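Local coordinates for salmonella typhimurium DB7155 bacteriophage DET7 tailspike (Bacteriophage, PDB 2V5I), which binds and hydrolyses the O-antigen of its Salmonella host as the receptor-binding tailspike of phage Det7, at the interface of chains A and B. Numbering follows the deposited sequence. Chains: chain A/B, Salmonella typhimurium DB7155 bacteriophage DET7 tailspike.

The interface of chains A and B. Residues chain A 20-22, 25-26, 35; chain B 14-15, 17, 19.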
ATOM      1  N   SER A  20      27.518  20.615 -30.320  1.00 10.62           N
ATOM      2  CA  SER A  20      26.429  19.771 -30.758  1.00 10.72           C
ATOM      3  C   SER A  20      26.384  19.816 -32.270  1.00 10.49           C
ATOM      4  O   SER A  20      26.664  20.834 -32.856  1.00 12.14           O
ATOM      5  CB  SER A  20      25.127  20.332 -30.241  1.00 11.16           C
ATOM      6  OG  SER A  20      24.016  19.539 -30.685  1.00 13.04           O
ATOM      7  N   VAL A  21      26.121  18.682 -32.882  1.00 10.41           N
ATOM      8  CA  VAL A  21      25.842  18.634 -34.306  1.00 11.87           C
ATOM      9  C   VAL A  21      24.359  18.324 -34.523  1.00 10.38           C
ATOM     10  O   VAL A  21      23.686  17.743 -33.659  1.00 11.40           O
ATOM     11  CB  VAL A  21      26.731  17.610 -35.054  1.00 12.04           C
ATOM     12  CG1 VAL A  21      28.196  17.865 -34.796  1.00 14.29           C
ATOM     13  CG2 VAL A  21      26.350  16.200 -34.740  1.00 14.55           C
ATOM     14  N   LYS A  22      23.844  18.661 -35.702  1.00 12.05           N
ATOM     15  CA  LYS A  22      22.437  18.434 -35.999  1.00 14.12           C
ATOM     16  C   LYS A  22      22.256  17.638 -37.292  1.00 14.28           C
ATOM     17  O   LYS A  22      22.970  17.837 -38.266  1.00 11.55           O
ATOM     18  CB  LYS A  22      21.677  19.778 -36.024  1.00 16.06           C
ATOM     19  CG  LYS A  22      22.005  20.666 -37.191  1.00 18.25           C
ATOM     20  CD  LYS A  22      21.422  22.071 -37.064  1.00 21.63           C
ATOM     21  CE  LYS A  22      22.326  23.019 -36.339  1.00 22.86           C
ATOM     22  NZ  LYS A  22      23.735  23.152 -36.957  1.00 17.77           N
ATOM     23  N   ASP A  25      22.328  18.857 -41.095  1.00 14.09           N
ATOM     24  CA  ASP A  25      23.582  19.240 -41.743  1.00 14.05           C
ATOM     25  C   ASP A  25      24.295  18.074 -42.403  1.00 15.42           C
ATOM     26  O   ASP A  25      25.364  18.273 -42.985  1.00 17.45           O
ATOM     27  CB  ASP A  25      24.546  19.878 -40.748  1.00 13.67           C
ATOM     28  CG  ASP A  25      24.147  21.280 -40.333  1.00 19.42           C
ATOM     29  OD1 ASP A  25      23.449  21.975 -41.106  1.00 21.83           O
ATOM     30  OD2 ASP A  25      24.564  21.709 -39.232  1.00 21.92           O
ATOM     31  N   TYR A  26      23.728  16.861 -42.330  1.00 17.03           N
ATOM     32  CA  TYR A  26      24.321  15.646 -42.906  1.00 18.25           C
ATOM     33  C   TYR A  26      23.303  14.895 -43.754  1.00 19.71           C
ATOM     34  O   TYR A  26      22.132  15.262 -43.804  1.00 23.15           O
ATOM     35  CB  TYR A  26      24.855  14.716 -41.799  1.00 18.89           C
ATOM     36  CG  TYR A  26      25.737  15.457 -40.855  1.00 18.63           C
ATOM     37  CD1 TYR A  26      25.195  16.203 -39.836  1.00 18.88           C
ATOM     38  CD2 TYR A  26      27.130  15.453 -41.017  1.00 16.24           C
ATOM     39  CE1 TYR A  26      25.979  16.937 -38.994  1.00 19.40           C
ATOM     40  CE2 TYR A  26      27.934  16.184 -40.180  1.00 19.81           C
ATOM     41  CZ  TYR A  26      27.345  16.924 -39.161  1.00 18.81           C
ATOM     42  OH  TYR A  26      28.166  17.633 -38.336  1.00 20.81           O
ATOM     43  N   ASP A  35      30.707  12.795 -36.775  1.00 13.23           N
ATOM     44  CA  ASP A  35      31.139  14.183 -36.460  1.00 13.54           C
ATOM     45  C   ASP A  35      30.810  14.674 -35.034  1.00 14.29           C
ATOM     46  O   ASP A  35      31.383  15.664 -34.564  1.00 15.24           O
ATOM     47  CB  ASP A  35      30.534  15.117 -37.525  0.60 15.28           C
ATOM     48  CG  ASP A  35      31.412  16.334 -37.853  0.60 14.84           C
ATOM     49  OD1 ASP A  35      32.655  16.265 -37.650  0.60 16.54           O
ATOM     50  OD2 ASP A  35      30.834  17.343 -38.357  0.60 18.52           O
TER
ATOM     51  N   ASN B  14      28.853  27.025 -37.197  1.00 15.49           N
ATOM     52  CA  ASN B  14      27.429  26.767 -37.319  1.00 16.24           C
ATOM     53  C   ASN B  14      27.086  25.283 -37.284  1.00 15.25           C
ATOM     54  O   ASN B  14      25.998  24.910 -36.855  1.00 17.14           O
ATOM     55  CB  ASN B  14      26.863  27.357 -38.623  1.00 17.77           C
ATOM     56  CG  ASN B  14      26.762  28.869 -38.598  1.00 23.55           C
ATOM     57  OD1 ASN B  14      26.900  29.506 -37.563  1.00 21.31           O
ATOM     58  ND2 ASN B  14      26.536  29.460 -39.774  1.00 24.51           N
ATOM     59  N   LYS B  15      28.019  24.441 -37.734  1.00 14.56           N
ATOM     60  CA  LYS B  15      27.847  23.010 -37.784  1.00 14.42           C
ATOM     61  C   LYS B  15      28.204  22.330 -36.443  1.00 15.52           C
ATOM     62  O   LYS B  15      27.775  21.214 -36.246  1.00 20.88           O
ATOM     63  CB  LYS B  15      28.739  22.427 -38.880  1.00 15.91           C
ATOM     64  CG  LYS B  15      28.428  21.106 -39.345  1.00 20.94           C
ATOM     65  CD  LYS B  15      29.228  20.823 -40.670  1.00 23.56           C
ATOM     66  CE  LYS B  15      28.637  19.670 -41.460  1.00 28.24           C
ATOM     67  NZ  LYS B  15      29.589  19.226 -42.535  1.00 28.76           N
ATOM     68  N   PHE B  17      28.373  23.848 -32.996  1.00 12.92           N
ATOM     69  CA  PHE B  17      27.955  24.370 -31.703  1.00 11.33           C
ATOM     70  C   PHE B  17      26.436  24.319 -31.519  1.00 10.90           C
ATOM     71  O   PHE B  17      25.659  24.503 -32.446  1.00 11.95           O
ATOM     72  CB  PHE B  17      28.439  25.816 -31.482  1.00 10.49           C
ATOM     73  CG  PHE B  17      29.915  26.001 -31.497  1.00 12.72           C
ATOM     74  CD1 PHE B  17      30.755  25.240 -30.680  1.00 11.37           C
ATOM     75  CD2 PHE B  17      30.492  27.020 -32.269  1.00 14.84           C
ATOM     76  CE1 PHE B  17      32.137  25.444 -30.688  1.00 15.95           C
ATOM     77  CE2 PHE B  17      31.884  27.208 -32.296  1.00 15.52           C
ATOM     78  CZ  PHE B  17      32.699  26.431 -31.472  1.00 18.48           C
ATOM     79  N   TYR B  19      22.791  25.547 -30.525  1.00 12.26           N
ATOM     80  CA  TYR B  19      22.125  26.837 -30.647  1.00 11.31           C
ATOM     81  C   TYR B  19      21.312  27.181 -29.398  1.00 11.11           C
ATOM     82  O   TYR B  19      20.508  26.388 -28.937  1.00 12.77           O
ATOM     83  CB  TYR B  19      21.226  26.863 -31.885  1.00 11.91           C
ATOM     84  CG  TYR B  19      21.958  27.014 -33.214  1.00 14.43           C
ATOM     85  CD1 TYR B  19      22.841  26.046 -33.682  1.00 15.90           C
ATOM     86  CD2 TYR B  19      21.763  28.139 -33.988  1.00 19.45           C
ATOM     87  CE1 TYR B  19      23.512  26.206 -34.924  1.00 16.56           C
ATOM     88  CE2 TYR B  19      22.428  28.306 -35.204  1.00 20.36           C
ATOM     89  CZ  TYR B  19      23.282  27.335 -35.673  1.00 20.63           C
ATOM     90  OH  TYR B  19      23.905  27.573 -36.914  1.00 24.72           O
TER
HETATM   91  O   HOH W   1      25.015  22.584 -34.347  1.00 13.67           O
HETATM   92  O   HOH W   2      25.619  20.163 -37.390  1.00 16.27           O
HETATM   93  O   HOH W   3      22.948  25.483 -38.240  1.00 32.30           O
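A:Lys22 reaches across to the end of the chain B helix 8-16. Its ammonium NZ donates a hydrogen bond of 2.9 Å to the backbone O of B:Asn14. The angle at that oxygen is 151°, and the donor is tilted slightly from the carbonyl plane. The lysine chain is extended at chi2 but bent at chi3 and chi4, which turns NZ to a point between B:Asn14 O and A:Asp25 OD2. A:Lys22 NZ also makes a salt bridge of 2.8 Å with A:Asp25 OD2, on the syn side but out of the carboxylate plane. The same nitrogen binds waters 1 and 3. Four oxygens thus surround NZ, more than three N-H groups can serve singly, and at least one N-H may be shared. The B:Tyr19 side chain crosses that of A:Lys22 at about a right angle, with B:Tyr19 CE1 3.7 Å from A:Lys22 CE.

The packed part lies around B:Lys15, which hides more surface than any other residue here. Its CG is anti to the backbone N (chi1 -162°), and the rest of the chain is extended. The aliphatic stem runs past A:Asp25 in the opposite direction and lies over one face of the A:Tyr26 phenol, at its hydroxyl end. B:Lys15 CE lies 3.8 Å from A:Tyr26 CE2. A:Tyr26 OH donates to A:Asp35 OD2 at 2.7 Å, in the ring plane and on the anti lone pair. This likely steadies the ring. B:Lys15 NZ makes no salt bridge with A:Asp35, though the nearby carboxylate may still attract it.

The other side is looser and bridged by waters. Water 2 joins A:Lys22 N and A:Asp25 OD2 to B:Lys15 O, the last at 2.7 Å. Water 1 links A:Ser20 O to B:Phe17 O. Water 3 connects A:Lys22 NZ with B:Tyr19 OH.

The site joins strand 20-22 and the adjoining 3-10 helix 23-25 of one subunit to helix 8-16 of its neighbour. It likely helps hold together the N-terminal end of this fragment of the tailspike trimer.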